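Local coordinates for protein anti-sigma-E factor ChrR (Rhodobacter sphaeroides, PDB 2Z2S) that inhibits the extracytoplasmic function sigma-E factor as its zinc-dependent anti-sigma factor and, through a second domain, responds to singlet oxygen, at residues G111-Q116 with L130-Q136; L148-G154 with D186-A192; S21-L26 with T121-A127; L11-Y15 with V28-L32. All blocks are in the same frame, centred on the assembly; numbering follows the deposited sequence.

Contact 1. Residues G111-Q116 with L130-Q136; sequences GGGVRQ and LWIPGGQ
Arg115 and Trp131 pair across an antiparallel beta hairpin, and their backbones form the tight part of this contact. Arg115 N donates to Trp131 O at 2.8 Å, and Trp131 N returns a straighter bond to Arg115 O at 2.6 Å, with an angle at the hydrogen of 165°; this double exchange defines a hydrogen-bonded pair. Next to it, Val114 and Ile132 are buried side by side, pointing the same way, with Val114 CG2 3.9 Å from Ile132 CG1. On the face carrying Arg115 and Trp131 the packing opens to solvent. The extended arginine chain lays its guanidinium over the indole in a cation-pi contact, Arg115 CZ standing 4.7 Å from the centroid of the Trp131 five-membered ring and 24° off its normal. At the open, solvent-facing end of the hairpin, Gly111-Gly113 meets the extended side chain of Gln136. There Gln136 OE1 accepts a hydrogen bond from Gly113 N at 2.7 Å on a lone pair, bent to 130° at the hydrogen. Within this cupin-like domain the hairpin lies inside the six-stranded sheet: backbone hydrogen bonds join Gln116 to Arg108 on one flank, and Leu130 and Ile132 to Cys189 and Cys187 of strand 187-193 on the other.

Contact 2. Residues L148-G154 with D186-A192; sequences LTLVLQG and DCICLAA
Val151 and Cys189 meet at the apolar centre of two antiparallel strands of the cupin-like beta sandwich, with Val151 CG2 4.1 Å from Cys189 SG. Cys189 places SG anti to its carbonyl carbon (chi1 -58°), which brings the sulfur alongside the valine; Cys187 SG approaches the other branch, CG1 of Val151, and Phe156 of strand 155-157 packs on all three residues. Thr149 shares this face, its CG2 lying 3.8 Å from Cys189 CB. The opposite face carries Leu150 and Leu190, both of which rest on Thr30 of helix 22-32, so the anti-sigma domain covers this part of the sheet. Between the faces the backbone ladder is regular: Leu150 N reaches Leu190 O and Leu190 N reaches Leu150 O, each at 2.8 Å, and Leu148 exchanges a similar pair with Ala192. The ladder breaks at the more polar end, where the chain turns a corner at Leu152 and runs on to Gln153 and Gly154, facing Asp186. Here two successive amides converge on one acceptor: Ile188 O takes a hydrogen bond from Leu152 N at 2.7 Å, almost in line with the carbonyl bond, and a longer one from Gln153 N at 3.3 Å in the carbonyl plane.

Contact 3. Residues S21-L26 with T121-A127; sequences SEAFSL and TGGEAIA
Glu22 OE2 is gripped from two chains: Gly122 N donates to it at 2.5 Å with an angle at the hydrogen of 160°, and the backbone of the other protein chain, probably sigma-E, supplies a second bond. The extended glutamate lies obliquely across Thr121, its CD 3.7 Å from Thr121 CB, and the amide of Gly122 approaches from 56° above the carboxylate plane. Its other oxygen, OE1, is hydrogen-bonded to Tyr97 OH, so both carboxylate oxygens are held. A water provides the second polar link. It accepts from Ala23 N at 2.8 Å and donates to Ala125 O, also at 2.8 Å, and to Gly122 O, thereby tying the first turn of the helix to the loop. Beside this polar group the packing is apolar: Ala23 CB lies 3.5 Å from Ala125 CB, and Phe24 offers one ring face to the same methyl, its CE2 at 4.0 Å from Ala125 CB. Leu26 extends the apolar side to Ala127. The contact thus joins the N-terminal end of helix 22-32 in the anti-sigma domain to the loop leading into strand 126-132 of the cupin-like domain, with helix 94-97 packing on Leu26 and Thr121.

Contact 4. Residues L11-Y15 with V28-L32; sequences LLTAY and VATHL. With ZN (zinc ion), chain I.
Tyr15 and Leu12 bridge two helical segments whose axes come no closer than 11.5 Å, at a signed crossing angle of -101°, a separation filled by side chains, chiefly Tyr15. The Tyr15 ring does most of the spanning. With CG anti to the backbone N (chi1 176°), it projects across the gap and passes Val28 in the opposite direction, CD1 lying 4.1 Å from Val28 CG1. Further out, Tyr15 CE1 comes to 3.9 Å from Ala29 CB, while CE2, across the ring from CE1, comes to 3.9 Å from Leu32 CD1; all three partners meet the ring obliquely. Leu12 closes the apolar layer, its CD1 4.1 Å from the same Val28 CG1. These are two of the helices of the zinc-associated anti-sigma domain, and the second carries part of its metal site. His31, one residue before Leu32, projects from a different side of that helix and binds the zinc ion through NE2 at 2.0 Å; His6, Cys35 and Cys38 complete the site. A weak hydrogen bond from ND1 to Gly166 O, in the cupin-like domain, may help to fix the rotation of the imidazole. Cys38 also packs on Leu32, placing a zinc ligand against the apolar layer. At the far end of the tyrosine, OH is hydrogen-bonded to the backbone of the other protein chain, probably sigma-E.

In the fold
Contacts 2, 3 and 4 are buried, whereas contact 1 lies at the surface, its centre about 20 Å from the centre of the chain. Contacts 1 and 2 share one sheet through neighbouring strands 126-132 and 187-193, and both rely on backbone ladders, but only contact 1 adds a cation-pi pair on an exposed face. Contacts 3 and 4 both use helix 22-32: one end joins the cupin-like domain through a carboxylate, a water and small apolar groups; the other packs within the anti-sigma domain by apolar side chains and carries a zinc ligand. The domains meet again between contacts 2 and 4, where Leu148 packs on Leu11 and Leu150 on Thr30.

Contact 1. Residues G111-Q116 with L130-Q136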
loop_
_atom_site.group_PDB
_atom_site.type_symbol
_atom_site.label_atom_id
_atom_site.label_comp_id
_atom_site.label_asym_id
_atom_site.label_seq_id
_atom_site.Cartn_x
_atom_site.Cartn_y
_atom_site.Cartn_z
ATOM N N GLY B 111 -14.358 -23.677 -19.653
ATOM C CA GLY B 111 -13.610 -24.853 -20.079
ATOM C C GLY B 111 -13.415 -25.993 -19.095
ATOM O O GLY B 111 -12.337 -26.154 -18.516
ATOM N N GLY B 112 -14.450 -26.806 -18.923
ATOM C CA GLY B 112 -14.346 -27.925 -18.010
ATOM C C GLY B 112 -14.687 -27.459 -16.614
ATOM O O GLY B 112 -15.743 -26.857 -16.397
ATOM N N GLY B 113 -13.789 -27.719 -15.669
ATOM C CA GLY B 113 -14.025 -27.314 -14.294
ATOM C C GLY B 113 -13.495 -25.947 -13.876
ATOM O O GLY B 113 -13.543 -25.604 -12.694
ATOM N N VAL B 114 -12.973 -25.163 -14.812
ATOM C CA VAL B 114 -12.488 -23.841 -14.451
ATOM C C VAL B 114 -13.683 -22.903 -14.366
ATOM O O VAL B 114 -14.628 -23.024 -15.136
ATOM C CB VAL B 114 -11.496 -23.291 -15.483
ATOM C CG1 VAL B 114 -11.097 -21.873 -15.112
ATOM C CG2 VAL B 114 -10.269 -24.165 -15.525
ATOM N N ARG B 115 -13.647 -21.988 -13.407
ATOM C CA ARG B 115 -14.715 -21.019 -13.215
ATOM C C ARG B 115 -14.073 -19.662 -12.958
ATOM O O ARG B 115 -12.968 -19.581 -12.417
ATOM C CB ARG B 115 -15.575 -21.418 -12.024
ATOM C CG ARG B 115 -16.018 -22.855 -12.063
ATOM C CD ARG B 115 -16.799 -23.193 -10.822
ATOM N NE ARG B 115 -16.873 -24.634 -10.598
ATOM C CZ ARG B 115 -17.490 -25.201 -9.565
ATOM N NH1 ARG B 115 -18.089 -24.447 -8.653
ATOM N NH2 ARG B 115 -17.522 -26.524 -9.447
ATOM N N GLN B 116 -14.749 -18.592 -13.362
ATOM C CA GLN B 116 -14.201 -17.264 -13.161
ATOM C C GLN B 116 -15.254 -16.261 -12.744
ATOM O O GLN B 116 -16.387 -16.317 -13.197
ATOM C CB GLN B 116 -13.515 -16.777 -14.433
ATOM C CG GLN B 116 -14.300 -15.757 -15.215
ATOM C CD GLN B 116 -13.569 -15.294 -16.454
ATOM O OE1 GLN B 116 -12.372 -14.986 -16.410
ATOM N NE2 GLN B 116 -14.287 -15.231 -17.576
ATOM N N LEU B 130 -10.158 -16.849 -10.341
ATOM C CA LEU B 130 -10.188 -18.036 -11.172
ATOM C C LEU B 130 -10.285 -19.251 -10.274
ATOM O O LEU B 130 -9.555 -19.370 -9.297
ATOM C CB LEU B 130 -8.930 -18.115 -12.025
ATOM C CG LEU B 130 -8.876 -17.114 -13.174
ATOM C CD1 LEU B 130 -7.511 -17.156 -13.840
ATOM C CD2 LEU B 130 -9.977 -17.451 -14.168
ATOM N N TRP B 131 -11.202 -20.147 -10.595
ATOM C CA TRP B 131 -11.378 -21.350 -9.799
ATOM C C TRP B 131 -10.976 -22.550 -10.647
ATOM O O TRP B 131 -11.680 -22.939 -11.578
ATOM C CB TRP B 131 -12.835 -21.457 -9.341
ATOM C CG TRP B 131 -13.132 -22.645 -8.488
ATOM C CD1 TRP B 131 -13.087 -23.955 -8.864
ATOM C CD2 TRP B 131 -13.550 -22.633 -7.122
ATOM N NE1 TRP B 131 -13.455 -24.762 -7.817
ATOM C CE2 TRP B 131 -13.746 -23.976 -6.733
ATOM C CE3 TRP B 131 -13.782 -21.618 -6.187
ATOM C CZ2 TRP B 131 -14.163 -24.334 -5.444
ATOM C CZ3 TRP B 131 -14.198 -21.974 -4.899
ATOM C CH2 TRP B 131 -14.384 -23.322 -4.545
ATOM N N ILE B 132 -9.831 -23.130 -10.309
ATOM C CA ILE B 132 -9.291 -24.269 -11.037
ATOM C C ILE B 132 -9.143 -25.471 -10.141
ATOM O O ILE B 132 -8.374 -25.447 -9.184
ATOM C CB ILE B 132 -7.930 -23.935 -11.591
ATOM C CG1 ILE B 132 -8.069 -22.794 -12.559
ATOM C CG2 ILE B 132 -7.313 -25.128 -12.286
ATOM C CD1 ILE B 132 -6.875 -22.072 -12.582
ATOM N N PRO B 133 -9.868 -26.550 -10.459
ATOM C CA PRO B 133 -9.878 -27.816 -9.725
ATOM C C PRO B 133 -8.573 -28.575 -9.876
ATOM O O PRO B 133 -7.844 -28.393 -10.853
ATOM C CB PRO B 133 -11.047 -28.570 -10.353
ATOM C CG PRO B 133 -11.884 -27.473 -10.979
ATOM C CD PRO B 133 -10.834 -26.597 -11.564
ATOM N N GLY B 134 -8.281 -29.431 -8.906
ATOM C CA GLY B 134 -7.059 -30.205 -8.968
ATOM C C GLY B 134 -7.001 -31.013 -10.247
ATOM O O GLY B 134 -7.992 -31.621 -10.647
ATOM N N GLY B 135 -5.858 -31.013 -10.917
ATOM C CA GLY B 135 -5.751 -31.799 -12.133
ATOM C C GLY B 135 -6.049 -31.117 -13.458
ATOM O O GLY B 135 -5.544 -31.561 -14.489
ATOM N N GLN B 136 -6.870 -30.070 -13.470
ATOM C CA GLN B 136 -7.139 -29.393 -14.737
ATOM C C GLN B 136 -6.099 -28.295 -14.865
ATOM O O GLN B 136 -5.240 -28.159 -14.012
ATOM C CB GLN B 136 -8.552 -28.807 -14.768
ATOM C CG GLN B 136 -9.339 -29.234 -16.004
ATOM C CD GLN B 136 -10.816 -28.906 -15.907
ATOM O OE1 GLN B 136 -11.294 -28.450 -14.871
ATOM N NE2 GLN B 136 -11.550 -29.146 -16.991
#

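Contact 2. Residues L148-G154 with D186-A192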
loop_
_atom_site.group_PDB
_atom_site.type_symbol
_atom_site.label_atom_id
_atom_site.label_comp_id
_atom_site.label_asym_id
_atom_site.label_seq_id
_atom_site.Cartn_x
_atom_site.Cartn_y
_atom_site.Cartn_z
ATOM N N LEU B 148 -0.724 -10.528 -13.413
ATOM C CA LEU B 148 -0.382 -10.833 -12.018
ATOM C C LEU B 148 -1.329 -11.885 -11.472
ATOM O O LEU B 148 -2.545 -11.739 -11.567
ATOM C CB LEU B 148 -0.509 -9.605 -11.129
ATOM C CG LEU B 148 0.469 -8.453 -11.324
ATOM C CD1 LEU B 148 0.252 -7.452 -10.205
ATOM C CD2 LEU B 148 1.914 -8.971 -11.315
ATOM N N THR B 149 -0.779 -12.935 -10.878
ATOM C CA THR B 149 -1.614 -13.996 -10.330
ATOM C C THR B 149 -1.227 -14.265 -8.883
ATOM O O THR B 149 -0.044 -14.338 -8.549
ATOM C CB THR B 149 -1.453 -15.304 -11.153
ATOM O OG1 THR B 149 -1.588 -15.008 -12.549
ATOM C CG2 THR B 149 -2.516 -16.329 -10.770
ATOM N N LEU B 150 -2.228 -14.411 -8.025
ATOM C CA LEU B 150 -1.987 -14.684 -6.614
ATOM C C LEU B 150 -2.814 -15.879 -6.197
ATOM O O LEU B 150 -4.031 -15.847 -6.290
ATOM C CB LEU B 150 -2.367 -13.471 -5.760
ATOM C CG LEU B 150 -2.457 -13.582 -4.230
ATOM C CD1 LEU B 150 -1.141 -14.020 -3.597
ATOM C CD2 LEU B 150 -2.853 -12.220 -3.699
ATOM N N VAL B 151 -2.142 -16.933 -5.751
ATOM C CA VAL B 151 -2.822 -18.140 -5.317
ATOM C C VAL B 151 -3.403 -17.908 -3.929
ATOM O O VAL B 151 -2.693 -17.490 -3.012
ATOM C CB VAL B 151 -1.843 -19.317 -5.253
ATOM C CG1 VAL B 151 -2.582 -20.604 -4.921
ATOM C CG2 VAL B 151 -1.121 -19.444 -6.570
ATOM N N LEU B 152 -4.689 -18.183 -3.769
ATOM C CA LEU B 152 -5.340 -17.992 -2.480
ATOM C C LEU B 152 -5.577 -19.323 -1.804
ATOM O O LEU B 152 -5.768 -19.385 -0.590
ATOM C CB LEU B 152 -6.669 -17.266 -2.666
ATOM C CG LEU B 152 -6.550 -15.901 -3.342
ATOM C CD1 LEU B 152 -7.925 -15.343 -3.625
ATOM C CD2 LEU B 152 -5.762 -14.960 -2.449
ATOM N N GLN B 153 -5.574 -20.385 -2.599
ATOM C CA GLN B 153 -5.777 -21.734 -2.087
ATOM C C GLN B 153 -5.159 -22.742 -3.044
ATOM O O GLN B 153 -5.119 -22.527 -4.255
ATOM C CB GLN B 153 -7.270 -22.032 -1.921
ATOM C CG GLN B 153 -7.534 -23.365 -1.243
ATOM C CD GLN B 153 -9.005 -23.732 -1.193
ATOM O OE1 GLN B 153 -9.622 -23.994 -2.223
ATOM N NE2 GLN B 153 -9.570 -23.758 0.007
ATOM N N GLY B 154 -4.678 -23.850 -2.499
ATOM C CA GLY B 154 -4.060 -24.858 -3.342
ATOM C C GLY B 154 -2.769 -24.370 -3.978
ATOM O O GLY B 154 -1.965 -23.682 -3.347
ATOM N N ASP B 186 -8.696 -27.476 -4.485
ATOM C CA ASP B 186 -8.919 -26.648 -5.653
ATOM C C ASP B 186 -8.109 -25.363 -5.509
ATOM O O ASP B 186 -8.144 -24.687 -4.471
ATOM C CB ASP B 186 -10.410 -26.345 -5.827
ATOM C CG ASP B 186 -11.160 -27.480 -6.510
ATOM O OD1 ASP B 186 -11.238 -28.586 -5.927
ATOM O OD2 ASP B 186 -11.668 -27.261 -7.636
ATOM N N CYS B 187 -7.362 -25.056 -6.564
ATOM C CA CYS B 187 -6.508 -23.884 -6.613
ATOM C C CYS B 187 -7.255 -22.635 -7.043
ATOM O O CYS B 187 -7.527 -22.452 -8.223
ATOM C CB CYS B 187 -5.357 -24.144 -7.576
ATOM S SG CYS B 187 -4.505 -22.672 -8.112
ATOM N N ILE B 188 -7.581 -21.773 -6.087
ATOM C CA ILE B 188 -8.286 -20.536 -6.402
ATOM C C ILE B 188 -7.269 -19.406 -6.466
ATOM O O ILE B 188 -6.443 -19.256 -5.570
ATOM C CB ILE B 188 -9.326 -20.197 -5.329
ATOM C CG1 ILE B 188 -10.173 -21.432 -5.026
ATOM C CG2 ILE B 188 -10.198 -19.053 -5.807
ATOM C CD1 ILE B 188 -11.052 -21.284 -3.805
ATOM N N CYS B 189 -7.333 -18.606 -7.520
ATOM C CA CYS B 189 -6.398 -17.508 -7.679
ATOM C C CYS B 189 -7.071 -16.172 -7.891
ATOM O O CYS B 189 -8.274 -16.098 -8.128
ATOM C CB CYS B 189 -5.496 -17.768 -8.877
ATOM S SG CYS B 189 -4.573 -19.281 -8.760
ATOM N N LEU B 190 -6.267 -15.117 -7.794
ATOM C CA LEU B 190 -6.713 -13.756 -8.041
ATOM C C LEU B 190 -5.807 -13.274 -9.165
ATOM O O LEU B 190 -4.584 -13.231 -9.013
ATOM C CB LEU B 190 -6.521 -12.876 -6.813
ATOM C CG LEU B 190 -6.922 -11.412 -7.014
ATOM C CD1 LEU B 190 -8.340 -11.308 -7.552
ATOM C CD2 LEU B 190 -6.795 -10.694 -5.688
ATOM N N ALA B 191 -6.397 -12.941 -10.304
ATOM C CA ALA B 191 -5.599 -12.484 -11.421
ATOM C C ALA B 191 -5.980 -11.085 -11.857
ATOM O O ALA B 191 -7.090 -10.607 -11.612
ATOM C CB ALA B 191 -5.729 -13.450 -12.570
ATOM N N ALA B 192 -5.030 -10.426 -12.498
ATOM C CA ALA B 192 -5.235 -9.084 -12.974
ATOM C C ALA B 192 -4.437 -8.938 -14.255
ATOM O O ALA B 192 -3.254 -9.290 -14.294
ATOM C CB ALA B 192 -4.756 -8.098 -11.928
#

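Contact 3. Residues S21-L26 with T121-A127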
loop_
_atom_site.group_PDB
_atom_site.type_symbol
_atom_site.label_atom_id
_atom_site.label_comp_id
_atom_site.label_asym_id
_atom_site.label_seq_id
_atom_site.Cartn_x
_atom_site.Cartn_y
_atom_site.Cartn_z
ATOM N N SER B 21 -2.856 0.791 -11.510
ATOM C CA SER B 21 -4.288 0.743 -11.834
ATOM C C SER B 21 -4.970 -0.143 -10.804
ATOM O O SER B 21 -4.421 -1.161 -10.394
ATOM C CB SER B 21 -4.531 0.158 -13.215
ATOM O OG SER B 21 -4.290 -1.232 -13.174
ATOM N N GLU B 22 -6.175 0.240 -10.403
ATOM C CA GLU B 22 -6.926 -0.477 -9.376
ATOM C C GLU B 22 -6.802 -1.994 -9.371
ATOM O O GLU B 22 -6.651 -2.618 -8.318
ATOM C CB GLU B 22 -8.398 -0.096 -9.440
ATOM C CG GLU B 22 -9.173 -0.656 -8.274
ATOM C CD GLU B 22 -10.597 -0.149 -8.209
ATOM O OE1 GLU B 22 -11.351 -0.620 -7.332
ATOM O OE2 GLU B 22 -10.962 0.717 -9.029
ATOM N N ALA B 23 -6.875 -2.595 -10.547
ATOM C CA ALA B 23 -6.761 -4.043 -10.641
ATOM C C ALA B 23 -5.421 -4.512 -10.038
ATOM O O ALA B 23 -5.387 -5.241 -9.039
ATOM C CB ALA B 23 -6.885 -4.483 -12.122
ATOM N N PHE B 24 -4.320 -4.088 -10.648
ATOM C CA PHE B 24 -3.007 -4.472 -10.160
ATOM C C PHE B 24 -2.836 -4.125 -8.677
ATOM O O PHE B 24 -2.294 -4.916 -7.918
ATOM C CB PHE B 24 -1.907 -3.821 -11.017
ATOM C CG PHE B 24 -1.883 -4.317 -12.442
ATOM C CD1 PHE B 24 -1.911 -5.676 -12.711
ATOM C CD2 PHE B 24 -1.825 -3.434 -13.506
ATOM C CE1 PHE B 24 -1.886 -6.147 -14.009
ATOM C CE2 PHE B 24 -1.799 -3.906 -14.813
ATOM C CZ PHE B 24 -1.828 -5.264 -15.058
ATOM N N SER B 25 -3.305 -2.953 -8.262
ATOM C CA SER B 25 -3.223 -2.559 -6.859
ATOM C C SER B 25 -3.941 -3.585 -6.003
ATOM O O SER B 25 -3.567 -3.835 -4.868
ATOM C CB SER B 25 -3.887 -1.207 -6.639
ATOM O OG SER B 25 -3.261 -0.206 -7.418
ATOM N N LEU B 26 -4.994 -4.175 -6.542
ATOM C CA LEU B 26 -5.732 -5.175 -5.794
ATOM C C LEU B 26 -4.894 -6.441 -5.549
ATOM O O LEU B 26 -4.870 -6.996 -4.460
ATOM C CB LEU B 26 -7.020 -5.522 -6.545
ATOM C CG LEU B 26 -7.976 -6.508 -5.863
ATOM C CD1 LEU B 26 -8.133 -6.132 -4.391
ATOM C CD2 LEU B 26 -9.352 -6.498 -6.587
ATOM N N THR B 121 -13.784 -3.030 -11.030
ATOM C CA THR B 121 -12.716 -2.081 -10.744
ATOM C C THR B 121 -12.636 -0.918 -11.726
ATOM O O THR B 121 -13.106 -1.003 -12.855
ATOM C CB THR B 121 -11.325 -2.773 -10.735
ATOM O OG1 THR B 121 -11.136 -3.487 -11.965
ATOM C CG2 THR B 121 -11.198 -3.726 -9.553
ATOM N N GLY B 122 -12.028 0.173 -11.274
ATOM C CA GLY B 122 -11.848 1.330 -12.121
ATOM C C GLY B 122 -10.607 1.008 -12.923
ATOM O O GLY B 122 -10.152 -0.132 -12.890
ATOM N N GLY B 123 -10.052 1.987 -13.630
ATOM C CA GLY B 123 -8.865 1.730 -14.429
ATOM C C GLY B 123 -9.141 0.828 -15.620
ATOM O O GLY B 123 -10.245 0.313 -15.784
ATOM N N GLU B 124 -8.124 0.630 -16.453
ATOM C CA GLU B 124 -8.254 -0.213 -17.629
ATOM C C GLU B 124 -7.486 -1.529 -17.523
ATOM O O GLU B 124 -6.877 -1.970 -18.492
ATOM C CB GLU B 124 -7.799 0.549 -18.845
ATOM N N ALA B 125 -7.498 -2.140 -16.342
ATOM C CA ALA B 125 -6.842 -3.426 -16.109
ATOM C C ALA B 125 -7.967 -4.228 -15.471
ATOM O O ALA B 125 -8.760 -3.675 -14.711
ATOM C CB ALA B 125 -5.698 -3.267 -15.152
ATOM N N ILE B 126 -8.063 -5.513 -15.779
ATOM C CA ILE B 126 -9.158 -6.308 -15.237
ATOM C C ILE B 126 -8.731 -7.289 -14.155
ATOM O O ILE B 126 -7.652 -7.860 -14.226
ATOM C CB ILE B 126 -9.876 -7.096 -16.365
ATOM C CG1 ILE B 126 -10.448 -6.137 -17.414
ATOM C CG2 ILE B 126 -11.001 -7.928 -15.783
ATOM C CD1 ILE B 126 -9.411 -5.479 -18.323
ATOM N N ALA B 127 -9.593 -7.492 -13.164
ATOM C CA ALA B 127 -9.305 -8.414 -12.071
ATOM C C ALA B 127 -10.397 -9.456 -12.043
ATOM O O ALA B 127 -11.542 -9.162 -12.397
ATOM C CB ALA B 127 -9.273 -7.673 -10.750
HETATM O O HOH W 1 -8.248 -1.752 -12.812
#

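Contact 4. Residues L11-Y15 with V28-L32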
loop_
_atom_site.group_PDB
_atom_site.type_symbol
_atom_site.label_atom_id
_atom_site.label_comp_id
_atom_site.label_asym_id
_atom_site.label_seq_id
_atom_site.Cartn_x
_atom_site.Cartn_y
_atom_site.Cartn_z
ATOM N N LEU B 11 7.029 -3.264 -9.303
ATOM C CA LEU B 11 5.612 -3.183 -9.010
ATOM C C LEU B 11 5.389 -2.586 -7.615
ATOM O O LEU B 11 4.379 -1.922 -7.361
ATOM C CB LEU B 11 4.973 -4.565 -9.089
ATOM C CG LEU B 11 4.555 -5.052 -10.467
ATOM C CD1 LEU B 11 3.739 -6.320 -10.313
ATOM C CD2 LEU B 11 3.744 -3.979 -11.140
ATOM N N LEU B 12 6.328 -2.834 -6.708
ATOM C CA LEU B 12 6.244 -2.299 -5.359
ATOM C C LEU B 12 6.485 -0.795 -5.382
ATOM O O LEU B 12 5.884 -0.052 -4.611
ATOM C CB LEU B 12 7.263 -2.986 -4.467
ATOM C CG LEU B 12 6.670 -3.964 -3.453
ATOM C CD1 LEU B 12 5.487 -4.744 -3.998
ATOM C CD2 LEU B 12 7.763 -4.883 -3.049
ATOM N N THR B 13 7.370 -0.344 -6.265
ATOM C CA THR B 13 7.623 1.089 -6.400
ATOM C C THR B 13 6.383 1.789 -6.988
ATOM O O THR B 13 6.028 2.905 -6.583
ATOM C CB THR B 13 8.825 1.369 -7.312
ATOM O OG1 THR B 13 9.993 0.783 -6.735
ATOM C CG2 THR B 13 9.051 2.866 -7.455
ATOM N N ALA B 14 5.733 1.129 -7.942
ATOM C CA ALA B 14 4.537 1.696 -8.545
ATOM C C ALA B 14 3.433 1.749 -7.503
ATOM O O ALA B 14 2.727 2.751 -7.405
ATOM C CB ALA B 14 4.081 0.865 -9.730
ATOM N N TYR B 15 3.274 0.678 -6.727
ATOM C CA TYR B 15 2.236 0.665 -5.693
ATOM C C TYR B 15 2.494 1.766 -4.662
ATOM O O TYR B 15 1.571 2.439 -4.218
ATOM C CB TYR B 15 2.186 -0.688 -4.975
ATOM C CG TYR B 15 1.189 -0.724 -3.832
ATOM C CD1 TYR B 15 -0.148 -1.076 -4.047
ATOM C CD2 TYR B 15 1.572 -0.360 -2.544
ATOM C CE1 TYR B 15 -1.086 -1.061 -2.991
ATOM C CE2 TYR B 15 0.654 -0.336 -1.484
ATOM C CZ TYR B 15 -0.674 -0.686 -1.705
ATOM O OH TYR B 15 -1.571 -0.651 -0.642
ATOM N N VAL B 28 -1.484 -6.760 -5.834
ATOM C CA VAL B 28 -0.291 -6.424 -5.080
ATOM C C VAL B 28 -0.590 -6.283 -3.591
ATOM O O VAL B 28 0.130 -6.820 -2.747
ATOM C CB VAL B 28 0.325 -5.134 -5.586
ATOM C CG1 VAL B 28 1.488 -4.738 -4.708
ATOM C CG2 VAL B 28 0.798 -5.331 -6.995
ATOM N N ALA B 29 -1.661 -5.569 -3.269
ATOM C CA ALA B 29 -2.029 -5.379 -1.872
ATOM C C ALA B 29 -2.568 -6.640 -1.191
ATOM O O ALA B 29 -2.489 -6.752 0.025
ATOM C CB ALA B 29 -3.038 -4.239 -1.741
ATOM N N THR B 30 -3.116 -7.592 -1.941
ATOM C CA THR B 30 -3.613 -8.791 -1.287
ATOM C C THR B 30 -2.403 -9.611 -0.926
ATOM O O THR B 30 -2.375 -10.309 0.089
ATOM C CB THR B 30 -4.551 -9.626 -2.172
ATOM O OG1 THR B 30 -5.728 -8.868 -2.476
ATOM C CG2 THR B 30 -4.997 -10.875 -1.410
ATOM N N HIS B 31 -1.381 -9.521 -1.759
ATOM C CA HIS B 31 -0.172 -10.250 -1.452
ATOM C C HIS B 31 0.387 -9.598 -0.200
ATOM O O HIS B 31 0.677 -10.282 0.773
ATOM C CB HIS B 31 0.841 -10.145 -2.587
ATOM C CG HIS B 31 2.109 -10.883 -2.315
ATOM N ND1 HIS B 31 2.150 -12.249 -2.133
ATOM C CD2 HIS B 31 3.384 -10.447 -2.175
ATOM C CE1 HIS B 31 3.395 -12.623 -1.895
ATOM N NE2 HIS B 31 4.163 -11.547 -1.916
ATOM N N LEU B 32 0.503 -8.268 -0.218
ATOM C CA LEU B 32 1.048 -7.533 0.918
ATOM C C LEU B 32 0.390 -7.890 2.236
ATOM O O LEU B 32 1.046 -7.903 3.279
ATOM C CB LEU B 32 0.961 -6.012 0.713
ATOM C CG LEU B 32 1.837 -5.325 -0.350
ATOM C CD1 LEU B 32 1.801 -3.834 -0.132
ATOM C CD2 LEU B 32 3.268 -5.815 -0.285
HETATM ZN ZN ZN I . 5.801 -11.415 -0.782
#